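Local coordinates for protein succinyl-CoA:3-ketoacid coenzyme A transferase subunit B (PDB 3RRL) that catalyses the transfer of coenzyme A from succinyl-CoA to a 3-oxo acid, giving a 3-oxoacyl-CoA and succinate, at residues Asn111-Lys116 with Ser155-Gly160; Met101-Asn106 with Val135-Glu140. One frame throughout, in Å; residues are numbered along the deposited sequence.

Contact 1 of 2, residues Asn111-Lys116 with Ser155-Gly160; sequences NWMIPK and SLPLTG
The indole of W112 meets the 155-160 loop with its edge: L158 C and T159 N lie in the ring plane there, L158 O and T159 OG1 close to it, while M113 CB sits over one face, offset toward the rim. Its chi1 of 69° puts CG between the backbone N and the carbonyl carbon, and chi2 of -78° turns the ring. W112 NE1 donates to L158 O over 3.0 Å. This donor stands above the carbonyl plane of L158, about 66° out of it. Farther round the ring, W112 CZ2 touches P157 CB at 4.0 Å.

Next to the ring, T159 OG1 both receives and gives: it accepts from N111 N at 2.8 Å and donates to N111 OD1 at 2.6 Å, so a single hydroxyl is gripped by backbone and side chain of one residue. The side-chain amide of N111 is held on its nitrogen as well, since ND2 bonds to G99 O.

Beyond W112 the contact turns apolar. The P157 ring crosses the M113 chain at about a right angle, its CG lying 3.7 Å from M113 CG, and its CD approaches P115 CD at 4.0 Å, tip to tip. Helix 125-131 packs against N111, W112 and T159. The arrangement is that of a loop packed against the last residues of strand 109-114, in the small four-stranded sheet; T159 and G160 both face L109, a classic beta bulge.

Contact 2 of 2, residues Met101-Asn106 with Val135-Glu140; sequences MEVSQN and VIVIME
M139, a selenomethionine, and V103 bury more of their surface here than any other residue of the two segments, and they meet through selenium and methyl groups. M139 leaves its backbone with CG anti to N (chi1 -175°); the extended chain puts SE 4.0 Å from V103 CG2, and the bend at chi3 (71°) keeps CE at the same distance from that methyl group. The same selenium also lies 4.1 Å from M101 C, so it rests on backbone as well as on a methyl group.

V103 CG2 has a second neighbour in V137 CG1, 3.9 Å away, the two valines meeting tip to tip. This is face-to-face packing of two sheets in an alpha/beta CoA-transferase domain: strand 102-104 belongs to a four-stranded mixed sheet, strand 134-138 to the large one. The CA atoms of V103 and V137 are accordingly 8.3 Å apart, too far for backbone pairing, and the backbone of V103 bonds instead to K149 and K151, at strand 150-151.

V137 and M139 also touch L167 on the adjacent strand 166-168, and V137 reaches L109 of strand 109-114. M101 and E102, at the start of strand 102-104, both face A110 in a classic beta bulge.

Overall arrangement
Contact 2 is buried, its centre about 9 Å from that of the chain, and its side-chain contacts are apolar, without hydrogen bonds between the segments; contact 1 is partly buried, its centre about 16 Å from that of the chain, and mixes hydrogen bonds with proline and selenomethionine packing. Both use the four-stranded sheet, in which strands 102-104 and 109-114 are neighbours, but contact 2 joins it to the large sheet whereas contact 1 adds a loop to strand 109-114. E102 links them: its carboxylate probably bonds S155 OG and L156 N. M101 packs on I114. Contact 1 is nearer the predicted active-site residue E43, about 10 Å from N111 between side chains, and L158 packs on another chain's backbone.

Contact 1 of 2, residues Asn111-Lys116 with Ser155-Gly160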
ATOM      1  N   ASN B 111      -2.578   6.626 -27.606  1.00 36.56           N
ATOM      2  CA  ASN B 111      -3.330   7.801 -27.188  1.00 34.89           C
ATOM      3  C   ASN B 111      -2.619   8.849 -26.335  1.00 38.01           C
ATOM      4  O   ASN B 111      -3.254   9.759 -25.846  1.00 46.60           O
ATOM      5  CB  ASN B 111      -4.678   7.416 -26.579  1.00 33.35           C
ATOM      6  CG  ASN B 111      -4.579   7.010 -25.136  1.00 36.53           C
ATOM      7  OD1 ASN B 111      -3.515   6.717 -24.631  1.00 35.85           O
ATOM      8  ND2 ASN B 111      -5.702   6.987 -24.466  1.00 36.80           N
ATOM      9  N   TRP B 112      -1.320   8.727 -26.135  1.00 32.93           N
ATOM     10  CA  TRP B 112      -0.649   9.695 -25.283  1.00 36.93           C
ATOM     11  C   TRP B 112       0.338  10.659 -25.929  1.00 45.42           C
ATOM     12  O   TRP B 112       0.640  11.695 -25.365  1.00 47.98           O
ATOM     13  CB  TRP B 112       0.044   8.982 -24.132  1.00 31.64           C
ATOM     14  CG  TRP B 112       1.207   8.169 -24.533  1.00 28.31           C
ATOM     15  CD1 TRP B 112       1.179   6.957 -25.109  1.00 29.60           C
ATOM     16  CD2 TRP B 112       2.578   8.502 -24.366  1.00 29.52           C
ATOM     17  NE1 TRP B 112       2.440   6.506 -25.325  1.00 32.07           N
ATOM     18  CE2 TRP B 112       3.324   7.438 -24.867  1.00 30.41           C
ATOM     19  CE3 TRP B 112       3.249   9.601 -23.838  1.00 32.22           C
ATOM     20  CZ2 TRP B 112       4.700   7.435 -24.861  1.00 32.86           C
ATOM     21  CZ3 TRP B 112       4.612   9.597 -23.841  1.00 34.80           C
ATOM     22  CH2 TRP B 112       5.325   8.527 -24.348  1.00 33.78           C
HETATM   23  N   MSE B 113       0.864  10.315 -27.088  1.00 48.64           N
HETATM   24  CA  MSE B 113       1.872  11.159 -27.681  1.00 49.97           C
HETATM   25  C   MSE B 113       1.879  11.274 -29.205  1.00 48.59           C
HETATM   26  O   MSE B 113       1.733  10.293 -29.912  1.00 47.18           O
HETATM   27  CB  MSE B 113       3.230  10.657 -27.204  1.00 50.47           C
HETATM   28  CG  MSE B 113       4.403  11.137 -27.989  1.00 52.43           C
HETATM   29 SE   MSE B 113       6.036  10.488 -27.203  0.60 67.91          SE
HETATM   30  CE  MSE B 113       6.508  12.071 -26.206  1.00 60.17           C
ATOM     31  N   ILE B 114       2.105  12.487 -29.689  1.00 46.22           N
ATOM     32  CA  ILE B 114       2.449  12.741 -31.084  1.00 47.35           C
ATOM     33  C   ILE B 114       3.819  13.412 -31.128  1.00 50.88           C
ATOM     34  O   ILE B 114       3.967  14.538 -30.649  1.00 48.74           O
ATOM     35  CB  ILE B 114       1.421  13.654 -31.765  1.00 45.77           C
ATOM     36  CG1 ILE B 114       0.014  13.063 -31.638  1.00 43.20           C
ATOM     37  CG2 ILE B 114       1.782  13.859 -33.231  1.00 45.54           C
ATOM     38  CD1 ILE B 114      -1.088  14.002 -32.115  1.00 45.50           C
ATOM     39  N   PRO B 115       4.822  12.733 -31.709  1.00 56.22           N
ATOM     40  CA  PRO B 115       6.213  13.204 -31.682  1.00 58.97           C
ATOM     41  C   PRO B 115       6.368  14.660 -32.109  1.00 63.89           C
ATOM     42  O   PRO B 115       5.802  15.072 -33.122  1.00 67.21           O
ATOM     43  CB  PRO B 115       6.900  12.305 -32.707  1.00 59.17           C
ATOM     44  CG  PRO B 115       6.108  11.045 -32.683  1.00 59.46           C
ATOM     45  CD  PRO B 115       4.683  11.455 -32.429  1.00 58.72           C
ATOM     46  N   LYS B 116       7.108  15.426 -31.311  1.00 65.11           N
ATOM     47  CA  LYS B 116       7.484  16.801 -31.637  1.00 66.80           C
ATOM     48  C   LYS B 116       6.266  17.668 -31.927  1.00 72.90           C
ATOM     49  O   LYS B 116       6.382  18.722 -32.548  1.00 79.17           O
ATOM     50  CB  LYS B 116       8.444  16.829 -32.834  1.00 63.62           C
ATOM     51  N   SER B 155       1.358   4.097 -36.138  1.00 41.95           N
ATOM     52  CA  SER B 155       2.516   4.933 -36.420  1.00 40.75           C
ATOM     53  C   SER B 155       2.949   5.761 -35.207  1.00 43.59           C
ATOM     54  O   SER B 155       4.082   6.240 -35.150  1.00 44.91           O
ATOM     55  CB  SER B 155       2.215   5.862 -37.605  1.00 42.26           C
ATOM     56  OG  SER B 155       1.188   6.796 -37.294  1.00 42.36           O
ATOM     57  N   LEU B 156       2.043   5.929 -34.243  1.00 42.58           N
ATOM     58  CA  LEU B 156       2.321   6.718 -33.041  1.00 38.72           C
ATOM     59  C   LEU B 156       2.792   5.862 -31.870  1.00 40.32           C
ATOM     60  O   LEU B 156       2.503   4.664 -31.821  1.00 40.79           O
ATOM     61  CB  LEU B 156       1.097   7.547 -32.639  1.00 39.58           C
ATOM     62  CG  LEU B 156       0.514   8.468 -33.714  1.00 40.16           C
ATOM     63  CD1 LEU B 156      -0.806   9.059 -33.237  1.00 43.89           C
ATOM     64  CD2 LEU B 156       1.498   9.568 -34.098  1.00 34.36           C
ATOM     65  N   PRO B 157       3.506   6.477 -30.910  1.00 40.37           N
ATOM     66  CA  PRO B 157       3.968   5.728 -29.735  1.00 40.88           C
ATOM     67  C   PRO B 157       2.800   5.028 -29.051  1.00 40.92           C
ATOM     68  O   PRO B 157       1.744   5.642 -28.855  1.00 38.91           O
ATOM     69  CB  PRO B 157       4.537   6.821 -28.827  1.00 40.63           C
ATOM     70  CG  PRO B 157       4.970   7.902 -29.788  1.00 43.33           C
ATOM     71  CD  PRO B 157       3.934   7.888 -30.876  1.00 40.04           C
ATOM     72  N   LEU B 158       2.996   3.760 -28.697  1.00 36.02           N
ATOM     73  CA  LEU B 158       1.936   2.956 -28.101  1.00 36.54           C
ATOM     74  C   LEU B 158       1.593   3.315 -26.661  1.00 33.89           C
ATOM     75  O   LEU B 158       2.476   3.557 -25.830  1.00 34.98           O
ATOM     76  CB  LEU B 158       2.293   1.476 -28.158  1.00 39.06           C
ATOM     77  CG  LEU B 158       2.301   0.824 -29.533  1.00 41.32           C
ATOM     78  CD1 LEU B 158       2.117  -0.676 -29.353  1.00 42.51           C
ATOM     79  CD2 LEU B 158       1.203   1.407 -30.404  1.00 40.49           C
ATOM     80  N   THR B 159       0.298   3.348 -26.370  1.00 29.62           N
ATOM     81  CA  THR B 159      -0.163   3.361 -24.986  1.00 31.85           C
ATOM     82  C   THR B 159      -0.133   1.941 -24.420  1.00 34.74           C
ATOM     83  O   THR B 159       0.151   1.733 -23.241  1.00 32.88           O
ATOM     84  CB  THR B 159      -1.575   3.901 -24.880  1.00 24.70           C
ATOM     85  OG1 THR B 159      -1.616   5.217 -25.440  1.00 29.19           O
ATOM     86  CG2 THR B 159      -2.006   3.950 -23.438  1.00 23.10           C
ATOM     87  N   GLY B 160      -0.439   0.968 -25.273  1.00 35.23           N
ATOM     88  CA  GLY B 160      -0.383  -0.428 -24.884  1.00 33.96           C
ATOM     89  C   GLY B 160      -0.465  -1.347 -26.088  1.00 30.09           C
ATOM     90  O   GLY B 160      -1.012  -0.976 -27.126  1.00 23.81           O
TER

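Contact 2 of 2, residues Met101-Asn106 with Val135-Glu140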
HETATM    1  N   MSE B 101      -5.837   8.023 -30.611  1.00 36.61           N
HETATM    2  CA  MSE B 101      -5.396   8.564 -31.894  1.00 38.17           C
HETATM    3  C   MSE B 101      -5.284   7.501 -32.987  1.00 40.16           C
HETATM    4  O   MSE B 101      -5.585   7.757 -34.152  1.00 43.30           O
HETATM    5  CB  MSE B 101      -4.116   9.363 -31.713  1.00 40.20           C
HETATM    6  CG  MSE B 101      -4.325  10.529 -30.752  1.00 43.66           C
HETATM    7 SE   MSE B 101      -2.680  11.421 -30.281  0.61 70.89          SE
HETATM    8  CE  MSE B 101      -1.785   9.941 -29.403  1.00 46.53           C
ATOM      9  N   GLU B 102      -4.839   6.311 -32.612  1.00 39.31           N
ATOM     10  CA  GLU B 102      -4.786   5.173 -33.512  1.00 40.18           C
ATOM     11  C   GLU B 102      -5.092   3.885 -32.765  1.00 37.99           C
ATOM     12  O   GLU B 102      -4.790   3.759 -31.595  1.00 35.38           O
ATOM     13  CB  GLU B 102      -3.396   5.029 -34.132  1.00 41.80           C
ATOM     14  CG  GLU B 102      -3.044   5.989 -35.234  1.00 45.45           C
ATOM     15  CD  GLU B 102      -1.598   5.863 -35.638  1.00 50.78           C
ATOM     16  OE1 GLU B 102      -0.856   5.156 -34.951  1.00 50.97           O
ATOM     17  OE2 GLU B 102      -1.185   6.464 -36.636  1.00 53.84           O
ATOM     18  N   VAL B 103      -5.682   2.926 -33.458  1.00 37.47           N
ATOM     19  CA  VAL B 103      -5.805   1.575 -32.960  1.00 35.60           C
ATOM     20  C   VAL B 103      -5.332   0.645 -34.059  1.00 38.46           C
ATOM     21  O   VAL B 103      -5.735   0.783 -35.188  1.00 40.25           O
ATOM     22  CB  VAL B 103      -7.221   1.215 -32.569  1.00 30.26           C
ATOM     23  CG1 VAL B 103      -7.277  -0.201 -32.089  1.00 26.83           C
ATOM     24  CG2 VAL B 103      -7.742   2.167 -31.532  1.00 25.90           C
ATOM     25  N   SER B 104      -4.467  -0.292 -33.723  1.00 39.66           N
ATOM     26  CA  SER B 104      -3.959  -1.265 -34.675  1.00 38.33           C
ATOM     27  C   SER B 104      -4.804  -2.534 -34.700  1.00 37.38           C
ATOM     28  O   SER B 104      -5.560  -2.789 -33.792  1.00 36.61           O
ATOM     29  CB  SER B 104      -2.502  -1.587 -34.392  1.00 39.88           C
ATOM     30  OG  SER B 104      -2.400  -2.706 -33.553  1.00 42.45           O
ATOM     31  N   GLN B 105      -4.666  -3.322 -35.755  1.00 35.25           N
ATOM     32  CA  GLN B 105      -5.449  -4.540 -35.938  1.00 37.00           C
ATOM     33  C   GLN B 105      -5.158  -5.576 -34.868  1.00 38.21           C
ATOM     34  O   GLN B 105      -5.957  -6.454 -34.609  1.00 34.68           O
ATOM     35  CB  GLN B 105      -5.264  -5.124 -37.339  1.00 37.85           C
ATOM     36  CG  GLN B 105      -4.050  -5.974 -37.512  1.00 39.08           C
ATOM     37  CD  GLN B 105      -3.766  -6.286 -38.960  1.00 45.64           C
ATOM     38  OE1 GLN B 105      -4.189  -5.575 -39.857  1.00 42.85           O
ATOM     39  NE2 GLN B 105      -3.052  -7.362 -39.191  1.00 45.78           N
ATOM     40  N   ASN B 106      -3.986  -5.463 -34.271  1.00 40.79           N
ATOM     41  CA  ASN B 106      -3.549  -6.356 -33.224  1.00 45.12           C
ATOM     42  C   ASN B 106      -4.097  -5.955 -31.862  1.00 42.79           C
ATOM     43  O   ASN B 106      -3.847  -6.622 -30.884  1.00 46.47           O
ATOM     44  CB  ASN B 106      -2.029  -6.420 -33.185  1.00 55.28           C
ATOM     45  CG  ASN B 106      -1.506  -7.019 -31.906  1.00 67.37           C
ATOM     46  OD1 ASN B 106      -1.927  -8.093 -31.492  1.00 71.77           O
ATOM     47  ND2 ASN B 106      -0.578  -6.324 -31.264  1.00 70.00           N
ATOM     48  N   VAL B 135     -11.536  -3.304 -21.828  1.00 31.96           N
ATOM     49  CA  VAL B 135     -11.034  -2.040 -22.329  1.00 29.08           C
ATOM     50  C   VAL B 135     -11.740  -1.697 -23.627  1.00 31.18           C
ATOM     51  O   VAL B 135     -11.624  -2.423 -24.608  1.00 34.51           O
ATOM     52  CB  VAL B 135      -9.523  -2.101 -22.577  1.00 26.79           C
ATOM     53  CG1 VAL B 135      -9.054  -0.845 -23.284  1.00 26.83           C
ATOM     54  CG2 VAL B 135      -8.771  -2.300 -21.258  1.00 24.97           C
ATOM     55  N   ILE B 136     -12.488  -0.598 -23.616  1.00 29.91           N
ATOM     56  CA  ILE B 136     -13.160  -0.101 -24.808  1.00 31.15           C
ATOM     57  C   ILE B 136     -12.543   1.220 -25.271  1.00 31.48           C
ATOM     58  O   ILE B 136     -12.420   2.158 -24.489  1.00 30.15           O
ATOM     59  CB  ILE B 136     -14.654   0.149 -24.542  1.00 31.64           C
ATOM     60  CG1 ILE B 136     -15.322  -1.112 -23.996  1.00 34.36           C
ATOM     61  CG2 ILE B 136     -15.356   0.627 -25.811  1.00 31.87           C
ATOM     62  CD1 ILE B 136     -16.769  -0.892 -23.585  1.00 34.89           C
ATOM     63  N   VAL B 137     -12.155   1.290 -26.541  1.00 28.46           N
ATOM     64  CA  VAL B 137     -11.699   2.542 -27.127  1.00 28.98           C
ATOM     65  C   VAL B 137     -12.807   3.117 -28.004  1.00 31.44           C
ATOM     66  O   VAL B 137     -13.401   2.403 -28.816  1.00 33.98           O
ATOM     67  CB  VAL B 137     -10.434   2.353 -27.984  1.00 30.77           C
ATOM     68  CG1 VAL B 137     -10.115   3.637 -28.753  1.00 34.82           C
ATOM     69  CG2 VAL B 137      -9.258   1.945 -27.124  1.00 28.49           C
ATOM     70  N   ILE B 138     -13.095   4.401 -27.827  1.00 29.10           N
ATOM     71  CA  ILE B 138     -14.074   5.082 -28.661  1.00 32.95           C
ATOM     72  C   ILE B 138     -13.413   6.280 -29.332  1.00 35.37           C
ATOM     73  O   ILE B 138     -12.762   7.100 -28.679  1.00 38.47           O
ATOM     74  CB  ILE B 138     -15.330   5.508 -27.874  1.00 34.36           C
ATOM     75  CG1 ILE B 138     -15.018   6.674 -26.925  1.00 35.00           C
ATOM     76  CG2 ILE B 138     -15.919   4.313 -27.139  1.00 31.46           C
ATOM     77  CD1 ILE B 138     -16.255   7.252 -26.239  1.00 33.41           C
HETATM   78  N   MSE B 139     -13.565   6.351 -30.646  1.00 34.02           N
HETATM   79  CA  MSE B 139     -12.706   7.185 -31.456  1.00 37.04           C
HETATM   80  C   MSE B 139     -13.380   7.549 -32.765  1.00 38.30           C
HETATM   81  O   MSE B 139     -14.118   6.740 -33.326  1.00 34.34           O
HETATM   82  CB  MSE B 139     -11.465   6.362 -31.758  1.00 38.99           C
HETATM   83  CG  MSE B 139     -10.376   7.060 -32.495  1.00 44.22           C
HETATM   84 SE   MSE B 139      -8.950   5.761 -32.661  0.63 35.90          SE
HETATM   85  CE  MSE B 139      -9.764   4.563 -33.958  1.00 32.35           C
ATOM     86  N   GLU B 140     -13.099   8.741 -33.280  1.00 40.22           N
ATOM     87  CA  GLU B 140     -13.509   9.066 -34.640  1.00 44.16           C
ATOM     88  C   GLU B 140     -12.686   8.212 -35.597  1.00 38.65           C
ATOM     89  O   GLU B 140     -11.482   8.030 -35.398  1.00 36.13           O
ATOM     90  CB  GLU B 140     -13.342  10.561 -34.926  1.00 50.40           C
ATOM     91  CG  GLU B 140     -14.466  11.414 -34.348  1.00 55.37           C
ATOM     92  CD  GLU B 140     -14.119  12.887 -34.285  1.00 64.45           C
ATOM     93  OE1 GLU B 140     -14.031  13.529 -35.353  1.00 69.57           O
ATOM     94  OE2 GLU B 140     -13.933  13.403 -33.161  1.00 68.00           O
TER